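Local coordinates for putative transcriptional regulator protein, LacI family (Rhizobium etli, PDB 3MIZ), which probably binds cis-regulatory DNA and regulates transcription through a LacI-type repressor architecture, at residues H131-L143 with D166-E180. Residues are numbered along the deposited sequence; the frame is centred on the assembly and turned at random.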
loop_
_atom_site.group_PDB
_atom_site.type_symbol
_atom_site.label_atom_id
_atom_site.label_comp_id
_atom_site.label_asym_id
_atom_site.label_seq_id
_atom_site.Cartn_x
_atom_site.Cartn_y
_atom_site.Cartn_z
ATOM N N HIS A 131 1.161 -31.237 -9.672
ATOM C CA HIS A 131 -0.212 -30.910 -9.297
ATOM C C HIS A 131 -1.199 -31.159 -10.431
ATOM O O HIS A 131 -0.964 -30.772 -11.579
ATOM C CB HIS A 131 -0.280 -29.455 -8.818
ATOM C CG HIS A 131 0.585 -29.182 -7.629
ATOM N ND1 HIS A 131 0.251 -29.596 -6.357
ATOM C CD2 HIS A 131 1.792 -28.576 -7.523
ATOM C CE1 HIS A 131 1.215 -29.258 -5.519
ATOM N NE2 HIS A 131 2.162 -28.639 -6.200
ATOM N N ARG A 132 -2.312 -31.804 -10.097
ATOM C CA ARG A 132 -3.322 -32.145 -11.088
ATOM C C ARG A 132 -4.713 -31.687 -10.664
ATOM O O ARG A 132 -5.610 -31.554 -11.499
ATOM C CB ARG A 132 -3.301 -33.656 -11.330
ATOM C CG ARG A 132 -1.934 -34.188 -11.767
ATOM C CD ARG A 132 -1.633 -33.844 -13.215
ATOM N NE ARG A 132 -0.369 -34.411 -13.689
ATOM C CZ ARG A 132 0.810 -33.804 -13.594
ATOM N NH1 ARG A 132 0.897 -32.602 -13.036
ATOM N NH2 ARG A 132 1.907 -34.390 -14.071
ATOM N N ARG A 133 -4.889 -31.474 -9.363
ATOM C CA ARG A 133 -6.146 -30.966 -8.819
ATOM C C ARG A 133 -5.754 -29.567 -8.339
ATOM O O ARG A 133 -5.155 -29.420 -7.272
ATOM C CB ARG A 133 -6.615 -31.794 -7.622
ATOM C CG ARG A 133 -6.999 -33.228 -7.926
ATOM C CD ARG A 133 -7.448 -33.913 -6.641
ATOM N NE ARG A 133 -7.953 -35.266 -6.859
ATOM C CZ ARG A 133 -8.369 -36.068 -5.884
ATOM N NH1 ARG A 133 -8.339 -35.654 -4.624
ATOM N NH2 ARG A 133 -8.818 -37.285 -6.166
ATOM N N ILE A 134 -6.077 -28.549 -9.133
ATOM C CA ILE A 134 -5.706 -27.174 -8.801
ATOM C C ILE A 134 -6.894 -26.267 -8.511
ATOM O O ILE A 134 -7.921 -26.340 -9.184
ATOM C CB ILE A 134 -4.913 -26.527 -9.961
ATOM C CG1 ILE A 134 -3.796 -27.464 -10.428
ATOM C CG2 ILE A 134 -4.354 -25.178 -9.520
ATOM C CD1 ILE A 134 -2.750 -27.709 -9.393
ATOM N N GLY A 135 -6.739 -25.406 -7.508
ATOM C CA GLY A 135 -7.796 -24.475 -7.164
ATOM C C GLY A 135 -7.397 -23.079 -7.606
ATOM O O GLY A 135 -6.213 -22.772 -7.724
ATOM N N TYR A 136 -8.384 -22.232 -7.869
ATOM C CA TYR A 136 -8.119 -20.863 -8.283
ATOM C C TYR A 136 -9.208 -19.979 -7.677
ATOM O O TYR A 136 -10.392 -20.168 -7.952
ATOM C CB TYR A 136 -8.148 -20.745 -9.815
ATOM C CG TYR A 136 -7.701 -19.393 -10.326
ATOM C CD1 TYR A 136 -6.363 -19.150 -10.652
ATOM C CD2 TYR A 136 -8.600 -18.329 -10.406
ATOM C CE1 TYR A 136 -5.930 -17.872 -11.037
ATOM C CE2 TYR A 136 -8.180 -17.050 -10.785
ATOM C CZ TYR A 136 -6.844 -16.829 -11.094
ATOM O OH TYR A 136 -6.424 -15.562 -11.425
ATOM N N ILE A 137 -8.814 -19.039 -6.826
ATOM C CA ILE A 137 -9.778 -18.135 -6.220
ATOM C C ILE A 137 -9.612 -16.797 -6.932
ATOM O O ILE A 137 -8.563 -16.140 -6.852
ATOM C CB ILE A 137 -9.560 -18.023 -4.702
ATOM C CG1 ILE A 137 -9.643 -19.421 -4.072
ATOM C CG2 ILE A 137 -10.637 -17.158 -4.085
ATOM C CD1 ILE A 137 -9.543 -19.425 -2.559
ATOM N N ARG A 138 -10.664 -16.434 -7.662
ATOM C CA ARG A 138 -10.719 -15.237 -8.494
ATOM C C ARG A 138 -10.713 -13.855 -7.867
ATOM O O ARG A 138 -11.411 -13.580 -6.888
ATOM C CB ARG A 138 -11.952 -15.317 -9.403
ATOM C CG ARG A 138 -12.006 -16.558 -10.275
ATOM C CD ARG A 138 -13.373 -16.698 -10.924
ATOM N NE ARG A 138 -13.685 -15.564 -11.793
ATOM C CZ ARG A 138 -14.848 -15.411 -12.420
ATOM N NH1 ARG A 138 -15.806 -16.316 -12.268
ATOM N NH2 ARG A 138 -15.046 -14.368 -13.217
ATOM N N LEU A 139 -9.926 -12.980 -8.479
ATOM C CA LEU A 139 -9.842 -11.584 -8.082
ATOM C C LEU A 139 -11.109 -10.955 -8.679
ATOM O O LEU A 139 -11.741 -11.546 -9.564
ATOM C CB LEU A 139 -8.593 -10.949 -8.706
ATOM C CG LEU A 139 -8.318 -9.457 -8.501
ATOM C CD1 LEU A 139 -8.085 -9.156 -7.035
ATOM C CD2 LEU A 139 -7.097 -9.060 -9.321
ATOM N N ASN A 140 -11.473 -9.772 -8.190
ATOM C CA ASN A 140 -12.657 -9.044 -8.656
ATOM C C ASN A 140 -12.833 -9.148 -10.173
ATOM O O ASN A 140 -12.003 -8.655 -10.928
ATOM C CB ASN A 140 -12.544 -7.567 -8.268
ATOM C CG ASN A 140 -13.883 -6.845 -8.324
ATOM O OD1 ASN A 140 -14.738 -7.161 -9.152
ATOM N ND2 ASN A 140 -14.060 -5.867 -7.451
ATOM N N PRO A 141 -13.926 -9.784 -10.636
ATOM C CA PRO A 141 -14.220 -9.961 -12.068
ATOM C C PRO A 141 -14.315 -8.675 -12.889
ATOM O O PRO A 141 -14.187 -8.706 -14.117
ATOM C CB PRO A 141 -15.542 -10.726 -12.062
ATOM C CG PRO A 141 -15.486 -11.495 -10.795
ATOM C CD PRO A 141 -14.923 -10.487 -9.812
ATOM N N ILE A 142 -14.544 -7.547 -12.224
ATOM C CA ILE A 142 -14.637 -6.275 -12.934
ATOM C C ILE A 142 -13.266 -5.895 -13.482
ATOM O O ILE A 142 -13.149 -5.143 -14.452
ATOM C CB ILE A 142 -15.134 -5.142 -12.002
ATOM C CG1 ILE A 142 -15.373 -3.868 -12.817
ATOM C CG2 ILE A 142 -14.108 -4.870 -10.919
ATOM C CD1 ILE A 142 -15.951 -2.712 -12.007
ATOM N N LEU A 143 -12.227 -6.428 -12.852
ATOM C CA LEU A 143 -10.865 -6.150 -13.258
ATOM C C LEU A 143 -10.451 -6.939 -14.487
ATOM O O LEU A 143 -10.562 -8.169 -14.519
ATOM C CB LEU A 143 -9.905 -6.455 -12.105
ATOM C CG LEU A 143 -10.056 -5.541 -10.885
ATOM C CD1 LEU A 143 -9.075 -5.949 -9.803
ATOM C CD2 LEU A 143 -9.804 -4.102 -11.314
ATOM N N ASP A 166 -11.022 -31.246 -12.823
ATOM C CA ASP A 166 -9.867 -31.344 -11.936
ATOM C C ASP A 166 -9.625 -30.003 -11.252
ATOM O O ASP A 166 -8.798 -29.897 -10.341
ATOM C CB ASP A 166 -8.609 -31.732 -12.714
ATOM C CG ASP A 166 -8.749 -33.062 -13.425
ATOM O OD1 ASP A 166 -9.248 -34.021 -12.796
ATOM O OD2 ASP A 166 -8.351 -33.145 -14.606
ATOM N N LEU A 167 -10.353 -28.982 -11.692
ATOM C CA LEU A 167 -10.189 -27.652 -11.126
ATOM C C LEU A 167 -11.265 -27.260 -10.118
ATOM O O LEU A 167 -12.385 -27.774 -10.136
ATOM C CB LEU A 167 -10.157 -26.598 -12.242
ATOM C CG LEU A 167 -9.132 -26.626 -13.387
ATOM C CD1 LEU A 167 -7.828 -27.278 -12.942
ATOM C CD2 LEU A 167 -9.714 -27.363 -14.561
ATOM N N SER A 168 -10.896 -26.346 -9.228
ATOM C CA SER A 168 -11.802 -25.807 -8.223
ATOM C C SER A 168 -11.689 -24.297 -8.387
ATOM O O SER A 168 -10.758 -23.684 -7.870
ATOM C CB SER A 168 -11.370 -26.197 -6.806
ATOM O OG SER A 168 -11.736 -27.528 -6.484
ATOM N N ILE A 169 -12.631 -23.706 -9.117
ATOM C CA ILE A 169 -12.612 -22.271 -9.355
ATOM C C ILE A 169 -13.732 -21.596 -8.579
ATOM O O ILE A 169 -14.879 -22.031 -8.623
ATOM C CB ILE A 169 -12.756 -21.962 -10.863
ATOM C CG1 ILE A 169 -11.667 -22.706 -11.637
ATOM C CG2 ILE A 169 -12.637 -20.452 -11.105
ATOM C CD1 ILE A 169 -11.747 -22.571 -13.149
ATOM N N SER A 170 -13.393 -20.538 -7.854
ATOM C CA SER A 170 -14.389 -19.823 -7.063
ATOM C C SER A 170 -14.105 -18.333 -7.023
ATOM O O SER A 170 -12.958 -17.909 -7.136
ATOM C CB SER A 170 -14.394 -20.348 -5.623
ATOM O OG SER A 170 -14.514 -21.765 -5.577
ATOM N N LEU A 171 -15.159 -17.535 -6.872
ATOM C CA LEU A 171 -14.989 -16.095 -6.749
ATOM C C LEU A 171 -14.567 -15.864 -5.308
ATOM O O LEU A 171 -14.969 -16.612 -4.412
ATOM C CB LEU A 171 -16.308 -15.356 -6.995
ATOM C CG LEU A 171 -16.821 -15.262 -8.429
ATOM C CD1 LEU A 171 -18.218 -14.646 -8.429
ATOM C CD2 LEU A 171 -15.859 -14.427 -9.252
ATOM N N GLY A 172 -13.759 -14.836 -5.080
ATOM C CA GLY A 172 -13.333 -14.532 -3.728
ATOM C C GLY A 172 -13.865 -13.175 -3.304
ATOM O O GLY A 172 -13.851 -12.828 -2.128
HETATM N N MSE A 173 -14.352 -12.404 -4.270
HETATM C CA MSE A 173 -14.861 -11.078 -3.970
HETATM C C MSE A 173 -15.612 -10.513 -5.157
HETATM O O MSE A 173 -15.509 -11.019 -6.274
HETATM C CB MSE A 173 -13.700 -10.145 -3.669
HETATM C CG MSE A 173 -12.876 -9.904 -4.909
HETATM SE SE MSE A 173 -11.419 -8.723 -4.587
HETATM C CE MSE A 173 -10.283 -9.923 -3.560
ATOM N N ASP A 174 -16.346 -9.439 -4.905
ATOM C CA ASP A 174 -17.104 -8.759 -5.943
ATOM C C ASP A 174 -17.528 -7.400 -5.417
ATOM O O ASP A 174 -17.445 -7.137 -4.223
ATOM C CB ASP A 174 -18.325 -9.586 -6.361
ATOM C CG ASP A 174 -19.215 -9.959 -5.189
ATOM O OD1 ASP A 174 -19.686 -9.050 -4.474
ATOM O OD2 ASP A 174 -19.453 -11.166 -4.994
ATOM N N GLY A 175 -17.975 -6.532 -6.314
ATOM C CA GLY A 175 -18.388 -5.209 -5.894
ATOM C C GLY A 175 -17.413 -4.154 -6.379
ATOM O O GLY A 175 -16.539 -4.446 -7.202
ATOM N N PRO A 176 -17.535 -2.912 -5.888
ATOM C CA PRO A 176 -16.641 -1.823 -6.295
ATOM C C PRO A 176 -15.195 -2.120 -5.901
ATOM O O PRO A 176 -14.929 -2.529 -4.775
ATOM C CB PRO A 176 -17.196 -0.613 -5.536
ATOM C CG PRO A 176 -18.652 -0.976 -5.309
ATOM C CD PRO A 176 -18.559 -2.428 -4.946
ATOM N N VAL A 177 -14.268 -1.913 -6.831
ATOM C CA VAL A 177 -12.852 -2.147 -6.560
ATOM C C VAL A 177 -12.412 -1.320 -5.354
ATOM O O VAL A 177 -12.700 -0.126 -5.272
ATOM C CB VAL A 177 -11.981 -1.760 -7.775
ATOM C CG1 VAL A 177 -10.512 -1.987 -7.457
ATOM C CG2 VAL A 177 -12.389 -2.584 -8.988
ATOM N N GLY A 178 -11.718 -1.962 -4.419
ATOM C CA GLY A 178 -11.260 -1.258 -3.234
ATOM C C GLY A 178 -12.360 -0.996 -2.219
ATOM O O GLY A 178 -12.225 -0.125 -1.361
ATOM N N ALA A 179 -13.453 -1.747 -2.318
ATOM C CA ALA A 179 -14.582 -1.604 -1.400
ATOM C C ALA A 179 -15.488 -2.808 -1.621
ATOM O O ALA A 179 -16.706 -2.739 -1.463
ATOM C CB ALA A 179 -15.338 -0.317 -1.696
ATOM N N GLU A 180 -14.863 -3.921 -1.978
ATOM C CA GLU A 180 -15.578 -5.142 -2.277
ATOM C C GLU A 180 -16.180 -5.894 -1.112
ATOM O O GLU A 180 -15.843 -5.681 0.057
ATOM C CB GLU A 180 -14.665 -6.108 -3.040
ATOM C CG GLU A 180 -14.202 -5.579 -4.378
ATOM C CD GLU A 180 -12.735 -5.206 -4.384
ATOM O OE1 GLU A 180 -12.251 -4.655 -3.369
ATOM O OE2 GLU A 180 -12.072 -5.456 -5.415
HETATM O O HOH W 1 -14.058 -12.958 -7.330
HETATM O O HOH W 2 -17.490 -7.221 -8.917
#
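Asn140 reaches across to residues 166-180 with its side-chain amide, where ND2 donates to Gly175 O at 2.9 Å and to Glu180 OE2 at 2.9 Å. Both bonds are nearly straight (N-H...O 173° to Gly175 O), and both acceptors lie close to the amide plane, which fixes the rotation of that group; ND2 stands above the Gly175 carbonyl plane and meets OE2 on its anti side. With CG anti to the backbone N (chi1 -162°), OD1 accepts from Ile142 N, closing an Asx turn just ahead of Leu143, the N-cap of helix 144-160, and from a water that in turn accepts from Gly175 N. Replacing the amide by the methyl of an alanine is likely to leave Gly175 O and Glu180 OE2 without this shared donor, and Ile142 N without its Asx-turn acceptor.

Next to the amide, Val177 CG2 packs closely against Ile142 CG2 at 3.5 Å. Farther toward the strands, Leu171 CD2 sits 3.5 Å from Arg138 CZ, over one guanidinium face, and presses tightly on Pro141 CG at 3.3 Å.

On the N-terminal side of the Asn140 site, strands 134-138 and 167-171 run parallel, their axes 4.6 Å apart at an angle of 11°. Tyr136 and Arg138 alternate with Ser168 and Ser170 in the backbone ladder, exemplified by Arg138 N to Ser170 O at 2.8 Å. At its end a second water links Arg138 O, Gly172 N and Met173 O.

The pair belongs to a beta-alpha-beta crossover: helix 144-160 packs on the face bearing Tyr136 and Arg138, and helix 184-192 on that of Ile137 and Ser170, while strands 200-203 and 181-182 flank the two strands.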